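PDB 1XKN: putative peptidyl-arginine deiminase from Chlorobium tepidum, which probably hydrolyses the guanidinium group of agmatine or of protein arginine, as a deiminase of the Porphyromonas-type peptidyl-arginine deiminase family. Local coordinates for residues W22-E27 and N56-A61; A222-V225 and T229-I232; L252-T257 and L264-L269. All coordinates share one frame; numbering follows the deposited sequence.

In the fold
Following the chain from its N terminus, interaction 1 comes first: it joins the loop after strand 15-21 to the end of strand 52-57, closing a loop that contains helix 36-50. Interaction 2, on the opposite side of the chain's centre, closes the tight hairpin of strands 222-226 and 229-233. Interaction 3 follows and ties the end of helix 243-253 to strand 265-269. The three are in series, so none nests in or crosses another. Interactions 2 and 3, with centres about 8 Å apart, share one three-stranded sheet in which 229-233 is the middle strand, and Ile232 packs on Leu253. Interaction 1 stays about 18 Å, nearest atoms, from interaction 2.

Interaction 1: residues W22-E27 and N56-A61; sequences WPHKLE and NVLDDA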
ATOM      1  N   TRP A  22     -10.846   6.995   6.492  1.00  6.19           N
ATOM      2  CA  TRP A  22     -11.113   6.895   7.923  1.00  6.19           C
ATOM      3  C   TRP A  22     -11.933   5.651   8.255  1.00  6.20           C
ATOM      4  O   TRP A  22     -12.916   5.349   7.581  1.00  6.70           O
ATOM      5  CB  TRP A  22     -11.830   8.155   8.414  1.00  6.13           C
ATOM      6  CG  TRP A  22     -11.681   8.366   9.888  1.00  6.15           C
ATOM      7  CD1 TRP A  22     -12.600   8.079  10.859  1.00  7.10           C
ATOM      8  CD2 TRP A  22     -10.512   8.835  10.568  1.00  6.62           C
ATOM      9  NE1 TRP A  22     -12.073   8.337  12.098  1.00  7.39           N
ATOM     10  CE2 TRP A  22     -10.792   8.803  11.951  1.00  7.51           C
ATOM     11  CE3 TRP A  22      -9.250   9.277  10.141  1.00  6.76           C
ATOM     12  CZ2 TRP A  22      -9.853   9.195  12.918  1.00  7.39           C
ATOM     13  CZ3 TRP A  22      -8.318   9.668  11.100  1.00  6.56           C
ATOM     14  CH2 TRP A  22      -8.627   9.623  12.473  1.00  9.45           C
ATOM     15  N   PRO A  23     -11.537   4.917   9.308  1.00  6.84           N
ATOM     16  CA  PRO A  23     -12.229   3.693   9.725  1.00  7.22           C
ATOM     17  C   PRO A  23     -13.614   3.875  10.328  1.00  6.52           C
ATOM     18  O   PRO A  23     -13.872   4.836  11.049  1.00  8.94           O
ATOM     19  CB  PRO A  23     -11.258   3.085  10.726  1.00  6.78           C
ATOM     20  CG  PRO A  23     -10.711   4.299  11.398  1.00  7.97           C
ATOM     21  CD  PRO A  23     -10.410   5.205  10.216  1.00  7.04           C
ATOM     22  N   HIS A  24     -14.503   2.933  10.031  1.00  7.77           N
ATOM     23  CA  HIS A  24     -15.858   2.968  10.569  1.00  8.29           C
ATOM     24  C   HIS A  24     -16.522   1.599  10.504  1.00 10.61           C
ATOM     25  O   HIS A  24     -17.526   1.364  11.169  1.00 11.76           O
ATOM     26  CB  HIS A  24     -16.714   3.997   9.818  1.00  7.63           C
ATOM     27  CG  HIS A  24     -16.887   3.692   8.364  1.00  6.60           C
ATOM     28  ND1 HIS A  24     -15.991   4.107   7.402  1.00  8.44           N
ATOM     29  CD2 HIS A  24     -17.841   2.987   7.710  1.00  6.50           C
ATOM     30  CE1 HIS A  24     -16.387   3.673   6.217  1.00  4.03           C
ATOM     31  NE2 HIS A  24     -17.508   2.992   6.377  1.00  9.21           N
ATOM     32  N   LYS A  25     -15.959   0.699   9.705  1.00 10.27           N
ATOM     33  CA  LYS A  25     -16.518  -0.642   9.565  1.00 10.65           C
ATOM     34  C   LYS A  25     -16.173  -1.516  10.774  1.00 11.05           C
ATOM     35  O   LYS A  25     -15.086  -2.089  10.848  1.00 10.16           O
ATOM     36  CB  LYS A  25     -15.995  -1.294   8.282  1.00 11.89           C
ATOM     37  CG  LYS A  25     -16.656  -2.623   7.940  1.00 15.51           C
ATOM     38  CD  LYS A  25     -16.088  -3.204   6.655  1.00 17.82           C
ATOM     39  CE  LYS A  25     -16.732  -4.542   6.321  1.00 21.51           C
ATOM     40  NZ  LYS A  25     -16.129  -5.171   5.119  1.00 23.71           N
ATOM     41  N   LEU A  26     -17.108  -1.614  11.714  1.00 11.57           N
ATOM     42  CA  LEU A  26     -16.915  -2.407  12.925  1.00 12.13           C
ATOM     43  C   LEU A  26     -16.564  -3.860  12.604  1.00 13.19           C
ATOM     44  O   LEU A  26     -15.809  -4.500  13.338  1.00 13.41           O
ATOM     45  CB  LEU A  26     -18.181  -2.362  13.785  1.00 13.20           C
ATOM     46  CG  LEU A  26     -18.681  -0.969  14.179  1.00 13.95           C
ATOM     47  CD1 LEU A  26     -19.996  -1.101  14.932  1.00 16.34           C
ATOM     48  CD2 LEU A  26     -17.643  -0.257  15.032  1.00 14.62           C
ATOM     49  N   GLU A  27     -17.115  -4.365  11.503  1.00 13.94           N
ATOM     50  CA  GLU A  27     -16.884  -5.735  11.052  1.00 15.35           C
ATOM     51  C   GLU A  27     -15.439  -6.024  10.667  1.00 13.71           C
ATOM     52  O   GLU A  27     -15.030  -7.185  10.590  1.00 13.73           O
ATOM     53  CB  GLU A  27     -17.779  -6.049   9.850  1.00 17.59           C
ATOM     54  CG  GLU A  27     -19.047  -6.805  10.185  1.00 22.99           C
ATOM     55  CD  GLU A  27     -18.773  -8.228  10.635  1.00 25.19           C
ATOM     56  OE1 GLU A  27     -19.749  -8.968  10.890  1.00 28.11           O
ATOM     57  OE2 GLU A  27     -17.585  -8.614  10.735  1.00 27.48           O
ATOM     58  N   ASN A  56     -10.788  10.409   3.575  1.00  5.47           N
ATOM     59  CA  ASN A  56     -12.159  10.165   3.153  1.00  4.95           C
ATOM     60  C   ASN A  56     -13.024   9.871   4.372  1.00  5.24           C
ATOM     61  O   ASN A  56     -12.689   9.012   5.191  1.00  5.23           O
ATOM     62  CB  ASN A  56     -12.243   8.969   2.197  1.00  3.77           C
ATOM     63  CG  ASN A  56     -11.483   9.187   0.914  1.00  7.31           C
ATOM     64  OD1 ASN A  56     -11.580  10.243   0.294  1.00  7.10           O
ATOM     65  ND2 ASN A  56     -10.738   8.172   0.493  1.00  9.46           N
ATOM     66  N   VAL A  57     -14.130  10.597   4.489  1.00  3.50           N
ATOM     67  CA  VAL A  57     -15.069  10.404   5.586  1.00  3.39           C
ATOM     68  C   VAL A  57     -16.474  10.353   4.993  1.00  4.21           C
ATOM     69  O   VAL A  57     -16.714  10.876   3.904  1.00  4.70           O
ATOM     70  CB  VAL A  57     -14.988  11.545   6.623  1.00  4.01           C
ATOM     71  CG1 VAL A  57     -13.652  11.489   7.353  1.00  3.55           C
ATOM     72  CG2 VAL A  57     -15.157  12.890   5.933  1.00  6.17           C
ATOM     73  N   LEU A  58     -17.398   9.725   5.711  1.00  5.08           N
ATOM     74  CA  LEU A  58     -18.774   9.578   5.240  1.00  5.88           C
ATOM     75  C   LEU A  58     -19.659  10.793   5.476  1.00  5.74           C
ATOM     76  O   LEU A  58     -20.573  11.063   4.698  1.00  6.19           O
ATOM     77  CB  LEU A  58     -19.427   8.374   5.922  1.00  7.82           C
ATOM     78  CG  LEU A  58     -18.852   6.986   5.642  1.00 12.47           C
ATOM     79  CD1 LEU A  58     -19.497   5.964   6.572  1.00 12.00           C
ATOM     80  CD2 LEU A  58     -19.102   6.627   4.196  1.00 15.77           C
ATOM     81  N   ASP A  59     -19.387  11.524   6.549  1.00  5.42           N
ATOM     82  CA  ASP A  59     -20.202  12.673   6.893  1.00  5.73           C
ATOM     83  C   ASP A  59     -19.473  13.629   7.827  1.00  6.66           C
ATOM     84  O   ASP A  59     -18.344  13.369   8.241  1.00  5.09           O
ATOM     85  CB  ASP A  59     -21.498  12.183   7.543  1.00  6.35           C
ATOM     86  CG  ASP A  59     -21.255  11.089   8.572  1.00  8.69           C
ATOM     87  OD1 ASP A  59     -20.462  11.314   9.508  1.00  8.75           O
ATOM     88  OD2 ASP A  59     -21.853  10.001   8.442  1.00 11.94           O
ATOM     89  N   ASP A  60     -20.128  14.737   8.157  1.00  5.99           N
ATOM     90  CA  ASP A  60     -19.545  15.744   9.034  1.00  6.21           C
ATOM     91  C   ASP A  60     -19.246  15.198  10.426  1.00  6.41           C
ATOM     92  O   ASP A  60     -18.249  15.577  11.043  1.00  6.99           O
ATOM     93  CB  ASP A  60     -20.481  16.948   9.136  1.00  6.64           C
ATOM     94  CG  ASP A  60     -20.535  17.757   7.853  1.00  7.32           C
ATOM     95  OD1 ASP A  60     -20.027  17.275   6.818  1.00  7.11           O
ATOM     96  OD2 ASP A  60     -21.091  18.877   7.878  1.00  8.65           O
ATOM     97  N   ALA A  61     -20.101  14.308  10.923  1.00  7.03           N
ATOM     98  CA  ALA A  61     -19.895  13.734  12.247  1.00  7.70           C
ATOM     99  C   ALA A  61     -18.569  12.987  12.307  1.00  7.29           C
ATOM    100  O   ALA A  61     -17.824  13.101  13.282  1.00  7.28           O
ATOM    101  CB  ALA A  61     -21.047  12.794  12.603  1.00  9.75           C
TER
HETATM  102  O   HOH W   1     -13.993   6.479   5.375  1.00  7.19           O
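At the end of a beta-alpha-beta unit, where the parallel neighbours strand 15-21 and strand 52-57 run out into loops, Trp22 and Asn56 continue the ladder by one more backbone bond. Trp22 N donates to Asn56 O (3.0 Å), a bent bond with 142° at the hydrogen. A water takes over where the strands part: it donates to Trp22 O (2.7 Å) and also to Asn56 O (2.9 Å). Asn56 O is thus gripped by two donors.

Trp22 sends its CB against Val57 CG1 (3.9 Å), but the indole leaves the strand pair. With CG anti to the backbone N (chi1 -158°), the ring is carried to Met62 and Ala66 of helix 60-73 and to Phe40 of helix 36-50, apolar surroundings that suit a large flat side chain. Pro23 CD lies over one face of the indole, offset toward its rim.

Farther out, Leu58 CD1 sits almost centrally above the His24 ring, 3.6 Å from the ring centroid and 14° off the normal, a CH-pi contact in which the two side chains meet at about a right angle. His24 CG lies between its own backbone N and carbonyl carbon, which folds the imidazole back far enough for His24 ND1 to make a weak bond to Trp22 O at 3.3 Å. That bond lies at the ring's edge, leaving a face for the leucine methyl; histidine can serve both roles at a partly exposed place. Asp59 then takes the N-cap position of helix 60-73, its carboxylate accepting from Met62 N. Parallel strands 15-21 and 52-57 are thus joined through helix 36-50, and the chain leaves the second strand for helix 60-73, as in the beta-alpha-beta units of alpha/beta folds.

Interaction 2: residues A222-V225 and T229-I232; sequences ARFV and TVVI
Val225 and Val231 meet because both hold CG1 anti to the carbonyl carbon (chi1 -73° and -71°), which turns these methyls on one another at 3.3 Å, tighter than ordinary van der Waals contact. Val225 CG2, the other branch, presses on Thr229 CG2 at 3.4 Å, so the side chain at the corner of the hairpin is wedged between two partners. Phe224 lays its ring obliquely against Val230, Phe224 CE1 lying 3.5 Å from Val230 CG2, with Ala222 and Ile232 on the same face of the sheet. Arg223 and Val231 form the hydrogen-bonded pair between them: Arg223 N reaches Val231 O at 2.9 Å, and Val231 N returns to Arg223 O at 2.8 Å. Val225 N adds a bond to Thr229 O nearer the turn (2.9 Å). Beta-branched residues suit these extended strands. Of the Arg223 side chain, CB alone approaches Val231, at CG2; its bent chain leads the guanidinium off to salt bridges with Asp161 and Glu11. The chemistry therefore divides the work: backbone bonds set the register, apolar branches fill the buried faces, and the buried guanidinium is probably compensated by the two carboxylates, with carbonyls of Ala287 and Phe289 also accepting from it.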
ATOM      1  N   ALA A 222       7.448  -8.511   0.374  1.00  4.90           N
ATOM      2  CA  ALA A 222       8.565  -7.936  -0.364  1.00  3.77           C
ATOM      3  C   ALA A 222       8.225  -6.564  -0.930  1.00  4.27           C
ATOM      4  O   ALA A 222       7.101  -6.331  -1.389  1.00  4.60           O
ATOM      5  CB  ALA A 222       8.976  -8.880  -1.483  1.00  5.41           C
ATOM      6  N   ARG A 223       9.204  -5.662  -0.909  1.00  4.04           N
ATOM      7  CA  ARG A 223       9.005  -4.291  -1.383  1.00  3.70           C
ATOM      8  C   ARG A 223      10.257  -3.688  -2.020  1.00  3.65           C
ATOM      9  O   ARG A 223      11.370  -3.911  -1.554  1.00  3.65           O
ATOM     10  CB  ARG A 223       8.617  -3.393  -0.201  1.00  4.19           C
ATOM     11  CG  ARG A 223       7.389  -3.818   0.594  1.00  4.40           C
ATOM     12  CD  ARG A 223       6.109  -3.439  -0.133  1.00  4.36           C
ATOM     13  NE  ARG A 223       6.094  -2.020  -0.474  1.00  3.73           N
ATOM     14  CZ  ARG A 223       5.898  -1.038   0.400  1.00  5.53           C
ATOM     15  NH1 ARG A 223       5.915   0.223  -0.005  1.00  6.16           N
ATOM     16  NH2 ARG A 223       5.664  -1.319   1.672  1.00  4.09           N
ATOM     17  N   PHE A 224      10.077  -2.918  -3.088  1.00  3.52           N
ATOM     18  CA  PHE A 224      11.215  -2.241  -3.699  1.00  2.76           C
ATOM     19  C   PHE A 224      11.534  -1.069  -2.767  1.00  2.70           C
ATOM     20  O   PHE A 224      10.617  -0.436  -2.247  1.00  4.16           O
ATOM     21  CB  PHE A 224      10.855  -1.688  -5.083  1.00  3.77           C
ATOM     22  CG  PHE A 224      11.092  -2.652  -6.206  1.00  2.75           C
ATOM     23  CD1 PHE A 224      12.389  -3.019  -6.560  1.00  2.88           C
ATOM     24  CD2 PHE A 224      10.021  -3.210  -6.896  1.00  2.75           C
ATOM     25  CE1 PHE A 224      12.618  -3.933  -7.584  1.00  2.25           C
ATOM     26  CE2 PHE A 224      10.238  -4.121  -7.918  1.00  2.40           C
ATOM     27  CZ  PHE A 224      11.539  -4.486  -8.265  1.00  2.19           C
ATOM     28  N   VAL A 225      12.817  -0.797  -2.534  1.00  4.52           N
ATOM     29  CA  VAL A 225      13.217   0.330  -1.687  1.00  4.65           C
ATOM     30  C   VAL A 225      13.953   1.345  -2.557  1.00  5.38           C
ATOM     31  O   VAL A 225      14.075   2.516  -2.201  1.00  6.15           O
ATOM     32  CB  VAL A 225      14.119  -0.094  -0.495  1.00  5.93           C
ATOM     33  CG1 VAL A 225      13.284  -0.830   0.547  1.00  9.28           C
ATOM     34  CG2 VAL A 225      15.265  -0.962  -0.978  1.00  8.00           C
ATOM     35  N   THR A 229      16.852  -2.531  -5.587  1.00  3.40           N
ATOM     36  CA  THR A 229      16.901  -3.201  -4.292  1.00  3.33           C
ATOM     37  C   THR A 229      15.530  -3.583  -3.754  1.00  3.59           C
ATOM     38  O   THR A 229      14.614  -2.763  -3.708  1.00  4.72           O
ATOM     39  CB  THR A 229      17.617  -2.329  -3.243  1.00  3.83           C
ATOM     40  OG1 THR A 229      18.925  -1.989  -3.723  1.00  4.24           O
ATOM     41  CG2 THR A 229      17.753  -3.086  -1.927  1.00  4.93           C
ATOM     42  N   VAL A 230      15.401  -4.843  -3.350  1.00  3.61           N
ATOM     43  CA  VAL A 230      14.157  -5.350  -2.797  1.00  4.58           C
ATOM     44  C   VAL A 230      14.377  -5.805  -1.365  1.00  5.84           C
ATOM     45  O   VAL A 230      15.346  -6.509  -1.072  1.00  5.07           O
ATOM     46  CB  VAL A 230      13.629  -6.561  -3.600  1.00  3.74           C
ATOM     47  CG1 VAL A 230      12.377  -7.129  -2.934  1.00  3.50           C
ATOM     48  CG2 VAL A 230      13.318  -6.142  -5.022  1.00  6.03           C
ATOM     49  N   VAL A 231      13.495  -5.378  -0.469  1.00  4.68           N
ATOM     50  CA  VAL A 231      13.586  -5.812   0.915  1.00  4.57           C
ATOM     51  C   VAL A 231      12.554  -6.922   1.039  1.00  4.81           C
ATOM     52  O   VAL A 231      11.441  -6.806   0.521  1.00  5.57           O
ATOM     53  CB  VAL A 231      13.263  -4.674   1.927  1.00  6.78           C
ATOM     54  CG1 VAL A 231      14.387  -3.656   1.931  1.00  8.35           C
ATOM     55  CG2 VAL A 231      11.935  -4.007   1.592  1.00  7.50           C
ATOM     56  N   ILE A 232      12.932  -8.010   1.691  1.00  4.23           N
ATOM     57  CA  ILE A 232      12.005  -9.112   1.861  1.00  3.96           C
ATOM     58  C   ILE A 232      12.072  -9.668   3.270  1.00  5.20           C
ATOM     59  O   ILE A 232      13.150  -9.842   3.840  1.00  4.67           O
ATOM     60  CB  ILE A 232      12.266 -10.248   0.835  1.00  5.65           C
ATOM     61  CG1 ILE A 232      11.259 -11.382   1.061  1.00  4.46           C
ATOM     62  CG2 ILE A 232      13.704 -10.747   0.946  1.00  5.19           C
ATOM     63  CD1 ILE A 232      11.287 -12.470   0.004  1.00  8.77           C
TER

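Interaction 3: residues L252-T257 and L264-L269; sequences LLKTMT and LNIVKL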
ATOM      1  N   LEU A 252      14.171 -17.215  -4.601  1.00  7.51           N
ATOM      2  CA  LEU A 252      13.699 -16.837  -5.928  1.00  7.19           C
ATOM      3  C   LEU A 252      14.219 -15.442  -6.268  1.00  7.23           C
ATOM      4  O   LEU A 252      14.734 -15.209  -7.364  1.00  6.30           O
ATOM      5  CB  LEU A 252      12.169 -16.850  -5.977  1.00  7.51           C
ATOM      6  CG  LEU A 252      11.514 -16.473  -7.311  1.00  7.85           C
ATOM      7  CD1 LEU A 252      12.013 -17.389  -8.424  1.00  8.54           C
ATOM      8  CD2 LEU A 252      10.007 -16.578  -7.176  1.00  6.43           C
ATOM      9  N   LEU A 253      14.093 -14.509  -5.329  1.00  6.96           N
ATOM     10  CA  LEU A 253      14.570 -13.148  -5.553  1.00  7.03           C
ATOM     11  C   LEU A 253      16.059 -13.107  -5.859  1.00  7.47           C
ATOM     12  O   LEU A 253      16.523 -12.244  -6.607  1.00  6.96           O
ATOM     13  CB  LEU A 253      14.279 -12.274  -4.330  1.00  7.53           C
ATOM     14  CG  LEU A 253      12.877 -11.666  -4.295  1.00  9.56           C
ATOM     15  CD1 LEU A 253      12.582 -11.129  -2.909  1.00  9.96           C
ATOM     16  CD2 LEU A 253      12.780 -10.558  -5.339  1.00  8.85           C
ATOM     17  N   LYS A 254      16.811 -14.037  -5.282  1.00  6.43           N
ATOM     18  CA  LYS A 254      18.251 -14.077  -5.504  1.00  7.08           C
ATOM     19  C   LYS A 254      18.621 -14.518  -6.922  1.00  7.97           C
ATOM     20  O   LYS A 254      19.792 -14.488  -7.295  1.00  9.66           O
ATOM     21  CB  LYS A 254      18.918 -14.989  -4.467  1.00  7.98           C
ATOM     22  CG  LYS A 254      18.916 -14.412  -3.051  1.00  8.88           C
ATOM     23  CD  LYS A 254      19.894 -13.252  -2.908  1.00 10.10           C
ATOM     24  CE  LYS A 254      21.337 -13.737  -2.940  1.00 11.83           C
ATOM     25  NZ  LYS A 254      21.652 -14.614  -1.773  1.00 12.04           N
ATOM     26  N   THR A 255      17.622 -14.920  -7.706  1.00  7.39           N
ATOM     27  CA  THR A 255      17.854 -15.342  -9.088  1.00  8.14           C
ATOM     28  C   THR A 255      17.216 -14.355 -10.065  1.00  7.53           C
ATOM     29  O   THR A 255      17.393 -14.472 -11.279  1.00  9.60           O
ATOM     30  CB  THR A 255      17.257 -16.735  -9.386  1.00  7.94           C
ATOM     31  OG1 THR A 255      15.828 -16.649  -9.422  1.00  8.29           O
ATOM     32  CG2 THR A 255      17.675 -17.740  -8.318  1.00  9.07           C
HETATM   33  N   MSE A 256      16.464 -13.391  -9.537  1.00  8.18           N
HETATM   34  CA  MSE A 256      15.792 -12.399 -10.376  1.00  7.28           C
HETATM   35  C   MSE A 256      16.712 -11.240 -10.733  1.00  8.23           C
HETATM   36  O   MSE A 256      17.583 -10.853  -9.953  1.00  9.48           O
HETATM   37  CB  MSE A 256      14.540 -11.878  -9.672  1.00  8.04           C
HETATM   38  CG  MSE A 256      13.490 -12.945  -9.455  1.00  8.15           C
HETATM   39 SE   MSE A 256      11.967 -12.286  -8.482  1.00 12.85          SE
HETATM   40  CE  MSE A 256      10.585 -13.277  -9.405  1.00  7.62           C
ATOM     41  N   THR A 257      16.508 -10.680 -11.920  1.00  6.69           N
ATOM     42  CA  THR A 257      17.343  -9.581 -12.385  1.00  8.35           C
ATOM     43  C   THR A 257      16.534  -8.397 -12.892  1.00  7.31           C
ATOM     44  O   THR A 257      15.335  -8.509 -13.141  1.00  7.55           O
ATOM     45  CB  THR A 257      18.240 -10.039 -13.535  1.00  9.16           C
ATOM     46  OG1 THR A 257      17.420 -10.526 -14.605  1.00 11.51           O
ATOM     47  CG2 THR A 257      19.176 -11.146 -13.070  1.00  9.36           C
ATOM     48  N   LEU A 264      19.316  -8.340  -8.709  1.00  6.30           N
ATOM     49  CA  LEU A 264      18.758  -7.329  -7.825  1.00  4.33           C
ATOM     50  C   LEU A 264      19.404  -7.485  -6.453  1.00  5.01           C
ATOM     51  O   LEU A 264      19.785  -8.588  -6.061  1.00  6.96           O
ATOM     52  CB  LEU A 264      17.241  -7.512  -7.693  1.00  5.11           C
ATOM     53  CG  LEU A 264      16.414  -7.355  -8.972  1.00  5.78           C
ATOM     54  CD1 LEU A 264      14.952  -7.690  -8.695  1.00  6.69           C
ATOM     55  CD2 LEU A 264      16.555  -5.933  -9.489  1.00  7.98           C
ATOM     56  N   ASN A 265      19.539  -6.378  -5.734  1.00  4.63           N
ATOM     57  CA  ASN A 265      20.106  -6.404  -4.394  1.00  5.27           C
ATOM     58  C   ASN A 265      18.970  -6.819  -3.470  1.00  5.06           C
ATOM     59  O   ASN A 265      17.882  -6.250  -3.533  1.00  5.91           O
ATOM     60  CB  ASN A 265      20.609  -5.014  -3.997  1.00  5.90           C
ATOM     61  CG  ASN A 265      21.726  -4.517  -4.892  1.00  6.65           C
ATOM     62  OD1 ASN A 265      21.668  -3.398  -5.410  1.00 11.19           O
ATOM     63  ND2 ASN A 265      22.749  -5.341  -5.078  1.00  5.68           N
ATOM     64  N   ILE A 266      19.222  -7.807  -2.619  1.00  5.19           N
ATOM     65  CA  ILE A 266      18.194  -8.297  -1.708  1.00  5.93           C
ATOM     66  C   ILE A 266      18.556  -8.014  -0.255  1.00  7.42           C
ATOM     67  O   ILE A 266      19.581  -8.485   0.242  1.00  8.74           O
ATOM     68  CB  ILE A 266      17.990  -9.818  -1.884  1.00  7.61           C
ATOM     69  CG1 ILE A 266      17.814 -10.162  -3.370  1.00  7.92           C
ATOM     70  CG2 ILE A 266      16.788 -10.283  -1.076  1.00  9.30           C
ATOM     71  CD1 ILE A 266      16.647  -9.472  -4.054  1.00  8.07           C
ATOM     72  N   VAL A 267      17.716  -7.234   0.418  1.00  6.86           N
ATOM     73  CA  VAL A 267      17.935  -6.888   1.820  1.00  6.81           C
ATOM     74  C   VAL A 267      16.933  -7.659   2.670  1.00  6.99           C
ATOM     75  O   VAL A 267      15.730  -7.595   2.424  1.00  6.21           O
ATOM     76  CB  VAL A 267      17.740  -5.371   2.051  1.00  7.19           C
ATOM     77  CG1 VAL A 267      17.848  -5.046   3.533  1.00  8.23           C
ATOM     78  CG2 VAL A 267      18.783  -4.594   1.263  1.00  8.61           C
ATOM     79  N   LYS A 268      17.427  -8.390   3.662  1.00  5.20           N
ATOM     80  CA  LYS A 268      16.550  -9.164   4.530  1.00  4.64           C
ATOM     81  C   LYS A 268      15.934  -8.314   5.632  1.00  4.92           C
ATOM     82  O   LYS A 268      16.590  -7.445   6.212  1.00  7.28           O
ATOM     83  CB  LYS A 268      17.311 -10.323   5.183  1.00  5.10           C
ATOM     84  CG  LYS A 268      17.815 -11.386   4.225  1.00  7.55           C
ATOM     85  CD  LYS A 268      18.371 -12.575   4.999  1.00 10.89           C
ATOM     86  CE  LYS A 268      18.919 -13.642   4.069  1.00 16.35           C
ATOM     87  NZ  LYS A 268      20.129 -13.163   3.342  1.00 20.17           N
ATOM     88  N   LEU A 269      14.659  -8.567   5.906  1.00  4.13           N
ATOM     89  CA  LEU A 269      13.938  -7.881   6.966  1.00  6.34           C
ATOM     90  C   LEU A 269      13.420  -8.962   7.897  1.00  5.80           C
ATOM     91  O   LEU A 269      13.101 -10.066   7.459  1.00  7.52           O
ATOM     92  CB  LEU A 269      12.751  -7.088   6.403  1.00  7.08           C
ATOM     93  CG  LEU A 269      12.991  -5.606   6.091  1.00 11.76           C
ATOM     94  CD1 LEU A 269      11.763  -5.014   5.419  1.00 14.55           C
ATOM     95  CD2 LEU A 269      13.307  -4.859   7.378  1.00 10.82           C
TER
HETATM   96  O   HOH W   2      19.148 -11.281  -7.025  1.00  7.24           O
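Ile266 and Leu264 of one edge strand and its approach, with Leu253 of helix 243-253, carry this contact. Ile266 points at the helix end, and with CG1 anti to the carbonyl carbon (chi1 -49°) its longer branch extends there: Ile266 CD1 touches Leu253 CB at 3.7 Å. The same branch is flanked by Lys254, whose CD lies 3.8 Å from Ile266 CG1. A slender branched residue fits well here, because it can meet a buried leucine with its tip and a lysine's methylenes with its flank. The lysine chain curls at chi2, chi3 and chi4, and its NZ bonds to Tyr250 OH, a partner shared with Lys268 NZ.

Leu264 is held from both backbone and side chain. Leu264 N donates to Met256 O, a long bond of 3.3 Å but nearly straight at the hydrogen (170°). Leu264 CG rests 4.1 Å from Thr257 C, and CD1 reaches the CB of Met256, deposited as selenomethionine; Leu203 of strand 201-205 touches both of these side chains.

A type I beta turn from Leu253 to Met256 follows, and Met256 N closes it on Leu253 O. Beside it, Thr255 OG1 gives a 2.7 Å bond to a lone pair of Leu252 O, which also accepts from Thr255 N; a threonine hydroxyl is well placed for such a return to a carbonyl three residues back. A water donates to Leu253 O (2.8 Å) and to Leu264 O (2.9 Å), though it cannot serve every nearby acceptor at once. The beta-alpha-beta return is thus sealed mainly by apolar branches, with one direct backbone bond and a water between the carbonyls of Leu253 and Leu264.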